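Local coordinates for acyl-CoA dehydrogenase (Geobacillus kaustophilus, PDB 2PG0), which binds FAD and, as an acyl-CoA dehydrogenase family member, probably introduces a double bond between the alpha and beta carbons of thioester-linked acyl chains, at residues T258-M263 / T296-G301; E248-A253 / D306-E311. All coordinates share one frame; numbering follows the deposited sequence.

Interaction 1 of 2, residues T258-M263 / T296-G301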
loop_
_atom_site.group_PDB
_atom_site.type_symbol
_atom_site.label_atom_id
_atom_site.label_comp_id
_atom_site.label_asym_id
_atom_site.label_seq_id
_atom_site.Cartn_x
_atom_site.Cartn_y
_atom_site.Cartn_z
ATOM N N THR A 258 21.062 -4.747 4.375
ATOM C CA THR A 258 22.205 -3.864 4.113
ATOM C C THR A 258 21.991 -2.957 2.893
ATOM O O THR A 258 22.326 -1.767 2.929
ATOM C CB THR A 258 23.499 -4.673 3.940
ATOM O OG1 THR A 258 23.681 -5.508 5.083
ATOM C CG2 THR A 258 24.696 -3.739 3.823
ATOM N N ALA A 259 21.436 -3.518 1.821
ATOM C CA ALA A 259 21.155 -2.753 0.599
ATOM C C ALA A 259 20.194 -1.601 0.887
ATOM O O ALA A 259 20.418 -0.477 0.438
ATOM C CB ALA A 259 20.601 -3.663 -0.496
ATOM N N ALA A 260 19.141 -1.881 1.658
ATOM C CA ALA A 260 18.173 -0.858 2.080
ATOM C C ALA A 260 18.858 0.261 2.881
ATOM O O ALA A 260 18.626 1.451 2.630
ATOM C CB ALA A 260 17.058 -1.493 2.902
ATOM N N GLU A 261 19.691 -0.135 3.841
ATOM C CA GLU A 261 20.462 0.809 4.674
ATOM C C GLU A 261 21.370 1.702 3.828
ATOM O O GLU A 261 21.440 2.922 4.051
ATOM C CB GLU A 261 21.254 0.050 5.752
ATOM C CG GLU A 261 20.375 -0.467 6.897
ATOM C CD GLU A 261 20.999 -1.599 7.720
ATOM O OE1 GLU A 261 22.105 -2.077 7.393
ATOM O OE2 GLU A 261 20.364 -2.025 8.706
ATOM N N VAL A 262 22.050 1.097 2.858
ATOM C CA VAL A 262 22.899 1.831 1.903
ATOM C C VAL A 262 22.084 2.820 1.078
ATOM O O VAL A 262 22.459 3.988 0.940
ATOM C CB VAL A 262 23.688 0.869 0.957
ATOM C CG1 VAL A 262 24.373 1.640 -0.184
ATOM C CG2 VAL A 262 24.719 0.060 1.750
ATOM N N MET A 263 20.969 2.346 0.520
ATOM C CA MET A 263 20.126 3.192 -0.322
ATOM C C MET A 263 19.509 4.363 0.454
ATOM O O MET A 263 19.390 5.477 -0.078
ATOM C CB MET A 263 19.056 2.348 -1.037
ATOM C CG MET A 263 19.626 1.557 -2.220
ATOM S SD MET A 263 18.400 0.622 -3.205
ATOM C CE MET A 263 17.971 -0.662 -2.031
ATOM N N THR A 296 11.973 3.939 9.721
ATOM C CA THR A 296 11.179 3.061 10.589
ATOM C C THR A 296 11.215 1.614 10.084
ATOM O O THR A 296 11.508 0.683 10.838
ATOM C CB THR A 296 9.711 3.559 10.694
ATOM O OG1 THR A 296 9.698 4.879 11.249
ATOM C CG2 THR A 296 8.875 2.642 11.588
ATOM N N GLU A 297 10.915 1.429 8.805
ATOM C CA GLU A 297 10.893 0.087 8.235
ATOM C C GLU A 297 12.288 -0.546 8.265
ATOM O O GLU A 297 12.430 -1.742 8.539
ATOM C CB GLU A 297 10.282 0.108 6.833
ATOM C CG GLU A 297 8.781 0.480 6.824
ATOM C CD GLU A 297 8.097 0.182 5.487
ATOM O OE1 GLU A 297 8.746 -0.375 4.582
ATOM O OE2 GLU A 297 6.902 0.517 5.335
ATOM N N ILE A 298 13.318 0.254 8.001
ATOM C CA ILE A 298 14.699 -0.246 8.092
ATOM C C ILE A 298 15.024 -0.719 9.523
ATOM O O ILE A 298 15.629 -1.787 9.711
ATOM C CB ILE A 298 15.714 0.798 7.560
ATOM C CG1 ILE A 298 15.592 0.888 6.029
ATOM C CG2 ILE A 298 17.166 0.460 8.026
ATOM C CD1 ILE A 298 16.138 2.166 5.400
ATOM N N ALA A 299 14.579 0.051 10.515
ATOM C CA ALA A 299 14.784 -0.279 11.930
ATOM C C ALA A 299 14.090 -1.600 12.281
ATOM O O ALA A 299 14.655 -2.450 12.980
ATOM C CB ALA A 299 14.265 0.862 12.811
ATOM N N LEU A 300 12.863 -1.772 11.789
ATOM C CA LEU A 300 12.134 -3.027 11.964
ATOM C C LEU A 300 12.872 -4.232 11.382
ATOM O O LEU A 300 13.000 -5.262 12.045
ATOM C CB LEU A 300 10.744 -2.932 11.334
ATOM C CG LEU A 300 9.715 -2.045 12.025
ATOM C CD1 LEU A 300 8.564 -1.857 11.071
ATOM C CD2 LEU A 300 9.220 -2.633 13.358
ATOM N N GLY A 301 13.349 -4.098 10.148
ATOM C CA GLY A 301 14.034 -5.185 9.455
ATOM C C GLY A 301 15.341 -5.520 10.147
ATOM O O GLY A 301 15.685 -6.695 10.298
#

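Interaction 2 of 2, residues E248-A253 / D306-E311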
loop_
_atom_site.group_PDB
_atom_site.type_symbol
_atom_site.label_atom_id
_atom_site.label_comp_id
_atom_site.label_asym_id
_atom_site.label_seq_id
_atom_site.Cartn_x
_atom_site.Cartn_y
_atom_site.Cartn_z
ATOM N N GLU A 248 20.680 -20.130 3.819
ATOM C CA GLU A 248 20.620 -19.453 2.511
ATOM C C GLU A 248 19.671 -18.240 2.534
ATOM O O GLU A 248 20.048 -17.128 2.136
ATOM C CB GLU A 248 20.226 -20.428 1.387
ATOM C CG GLU A 248 20.203 -19.777 -0.013
ATOM C CD GLU A 248 20.014 -20.770 -1.166
ATOM O OE1 GLU A 248 20.420 -21.949 -1.044
ATOM O OE2 GLU A 248 19.470 -20.356 -2.217
ATOM N N ARG A 249 18.449 -18.466 3.008
ATOM C CA ARG A 249 17.454 -17.401 3.112
ATOM C C ARG A 249 17.880 -16.292 4.078
ATOM O O ARG A 249 17.606 -15.112 3.834
ATOM C CB ARG A 249 16.079 -17.984 3.458
ATOM C CG ARG A 249 15.490 -18.726 2.265
ATOM C CD ARG A 249 14.483 -19.797 2.630
ATOM N NE ARG A 249 14.121 -20.544 1.424
ATOM C CZ ARG A 249 13.449 -21.696 1.405
ATOM N NH1 ARG A 249 13.058 -22.268 2.536
ATOM N NH2 ARG A 249 13.175 -22.279 0.239
ATOM N N LEU A 250 18.568 -16.675 5.154
ATOM C CA LEU A 250 19.093 -15.702 6.111
ATOM C C LEU A 250 20.143 -14.800 5.461
ATOM O O LEU A 250 20.168 -13.591 5.710
ATOM C CB LEU A 250 19.662 -16.396 7.360
ATOM C CG LEU A 250 20.153 -15.499 8.512
ATOM C CD1 LEU A 250 19.093 -14.455 8.926
ATOM C CD2 LEU A 250 20.584 -16.341 9.711
ATOM N N VAL A 251 21.005 -15.392 4.640
ATOM C CA VAL A 251 22.049 -14.637 3.938
ATOM C C VAL A 251 21.432 -13.605 2.991
ATOM O O VAL A 251 21.844 -12.443 2.968
ATOM C CB VAL A 251 23.029 -15.598 3.205
ATOM C CG1 VAL A 251 23.923 -14.846 2.235
ATOM C CG2 VAL A 251 23.873 -16.366 4.238
ATOM N N VAL A 252 20.418 -14.024 2.237
ATOM C CA VAL A 252 19.681 -13.100 1.373
ATOM C C VAL A 252 19.023 -11.970 2.173
ATOM O O VAL A 252 19.106 -10.811 1.775
ATOM C CB VAL A 252 18.646 -13.847 0.501
ATOM C CG1 VAL A 252 17.704 -12.870 -0.203
ATOM C CG2 VAL A 252 19.383 -14.726 -0.514
ATOM N N ALA A 253 18.402 -12.305 3.304
ATOM C CA ALA A 253 17.784 -11.296 4.166
ATOM C C ALA A 253 18.817 -10.286 4.665
ATOM O O ALA A 253 18.557 -9.080 4.664
ATOM C CB ALA A 253 17.066 -11.953 5.342
ATOM N N ASP A 306 18.483 -9.292 13.029
ATOM C CA ASP A 306 19.458 -9.437 14.111
ATOM C C ASP A 306 19.002 -10.484 15.122
ATOM O O ASP A 306 19.808 -11.292 15.596
ATOM C CB ASP A 306 19.698 -8.096 14.816
ATOM C CG ASP A 306 20.723 -7.220 14.099
ATOM O OD1 ASP A 306 21.330 -7.649 13.084
ATOM O OD2 ASP A 306 20.926 -6.086 14.572
ATOM N N ARG A 307 17.706 -10.485 15.429
ATOM C CA ARG A 307 17.150 -11.501 16.324
ATOM C C ARG A 307 17.222 -12.900 15.701
ATOM O O ARG A 307 17.585 -13.868 16.375
ATOM C CB ARG A 307 15.718 -11.141 16.738
ATOM C CG ARG A 307 15.108 -12.061 17.782
ATOM C CD ARG A 307 15.862 -11.995 19.102
ATOM N NE ARG A 307 15.310 -12.960 20.047
ATOM C CZ ARG A 307 15.730 -14.213 20.151
ATOM N NH1 ARG A 307 16.725 -14.643 19.386
ATOM N NH2 ARG A 307 15.169 -15.033 21.028
ATOM N N VAL A 308 16.882 -13.000 14.421
ATOM C CA VAL A 308 16.977 -14.267 13.700
ATOM C C VAL A 308 18.421 -14.792 13.649
ATOM O O VAL A 308 18.647 -15.982 13.858
ATOM C CB VAL A 308 16.332 -14.170 12.286
ATOM C CG1 VAL A 308 16.587 -15.428 11.475
ATOM C CG2 VAL A 308 14.818 -13.933 12.413
ATOM N N ILE A 309 19.389 -13.912 13.383
ATOM C CA ILE A 309 20.819 -14.291 13.459
ATOM C C ILE A 309 21.135 -14.930 14.824
ATOM O O ILE A 309 21.705 -16.016 14.881
ATOM C CB ILE A 309 21.766 -13.085 13.159
ATOM C CG1 ILE A 309 21.723 -12.724 11.668
ATOM C CG2 ILE A 309 23.212 -13.381 13.596
ATOM C CD1 ILE A 309 22.267 -11.326 11.356
ATOM N N GLU A 310 20.723 -14.272 15.907
ATOM C CA GLU A 310 20.930 -14.786 17.267
ATOM C C GLU A 310 20.338 -16.185 17.467
ATOM O O GLU A 310 21.029 -17.087 17.953
ATOM C CB GLU A 310 20.378 -13.805 18.313
ATOM C CG GLU A 310 21.158 -12.495 18.414
ATOM C CD GLU A 310 20.471 -11.466 19.302
ATOM O OE1 GLU A 310 19.505 -11.834 20.010
ATOM O OE2 GLU A 310 20.890 -10.284 19.284
ATOM N N GLU A 311 19.072 -16.362 17.082
ATOM C CA GLU A 311 18.409 -17.677 17.112
ATOM C C GLU A 311 19.176 -18.735 16.312
ATOM O O GLU A 311 19.395 -19.855 16.785
ATOM C CB GLU A 311 16.985 -17.576 16.555
ATOM C CG GLU A 311 15.989 -16.893 17.458
ATOM C CD GLU A 311 15.763 -17.642 18.753
ATOM O OE1 GLU A 311 14.942 -18.596 18.774
ATOM O OE2 GLU A 311 16.403 -17.259 19.751
#

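Interaction 1 of 2, residues T258-M263 / T296-G301
I298 lays its branched side chain over A260 and E261, which sit next to each other on the facing helix. The two segments belong to long antiparallel helices, 237-273 and 285-313, of the helical C-terminal domain, and the backbones come nearest at E261 and I298, whose CA atoms are 6.8 Å apart. The two branches of I298 divide the work. Its CG2 methyl, placed anti to the residue's own backbone N, presses against the aliphatic part of the glutamate, with I298 CG2 3.5 Å from E261 CG; the two side chains lie at a slant to each other there. The other branch serves the alanine: I298 CG1 is 4.2 Å from A260 CB, and I298 CD1 rides over the backbone at 3.8 Å from A260 O. With chi2 at 159°, CD1 continues the isoleucine chain in its extended form, and this takes the methyl to that carbonyl.

The glutamate turns its CG to the isoleucine, and its extended chain carries the carboxylate on past the same methyl, E261 OE2 being 4.1 Å from I298 CG2. E261 OE2 forms a salt bridge with R302 NE, one turn further along the isoleucine's helix, and a hydrogen bond with Q257 NE2. That same amide nitrogen also bonds to I298 O, so Q257 ties both helices together beside the methyl contact. Further round, M332 of helix 319-343 packs on A260, while T296 bonds to W327 of the second subunit.

No hydrogen bond joins the two segments directly. The side-chain contact is aliphatic, apart from the I298 methyl over the A260 carbonyl, with the methylene of a charged residue doing an aliphatic job, and the charge of E261 is met at the border by R302 and Q257; the pairing probably helps to keep the carboxylate ionised.

Interaction 2 of 2, residues E248-A253 / D306-E311
Two antiparallel helical segments face each other here at their nearest backbone point, L250 and I309, with 7.7 Å between the CA atoms. They are part of the long helices 237-273 and 285-313, which run side by side in the mostly helical C-terminal domain of the acyl-CoA dehydrogenase fold.

One methyl carries the contact. L250 points toward the other helix, and with CG anti to the backbone N (chi1 -175°) the side chain stretches across the gap until CD1 meets two neighbouring residues. The closer approach is to V308, where L250 CD1 lies 3.7 Å from V308 CG1 and the leucine and valine side chains run alongside each other, pointing opposite ways. I309 is met crosswise, its chain at about a right angle to the leucine's, with L250 CD1 4.2 Å from I309 CG1. All three residues are buried, and other parts of the chain close in around them: F71 and V322 pack on L250, V75 and Y9 on I309, and I318 on V308.

Away from helix 237-273, on the side of helix 285-313 that meets the second subunit, R307 reaches one turn ahead to E311 in a salt bridge, and R307 NH2 bonds in addition to T6 O of that subunit. The guanidinium comes end-on and puts both terminal nitrogens on a single oxygen: R307 NH1 is 2.7 Å and R307 NH2 2.8 Å from E311 OE2, both approaching from the same face of the carboxylate, NH2 from 67° above its plane.

How the interactions relate
Both contacts join helix 237-273 to helix 285-313, and because these run antiparallel, interaction 2 pairs an earlier piece of the first with a later piece of the second. Their centres are about 14 Å apart and they do not touch. Interaction 2 lies nearer the middle of the chain and is buried, a purely aliphatic meeting through one leucine methyl; interaction 1, further out and partly buried, lets a glutamate share the apolar surface. R302 lies between them, pairing with E261 of the first contact and with D306 on the segment of the second. Beside each, helix 285-313 also meets the second subunit.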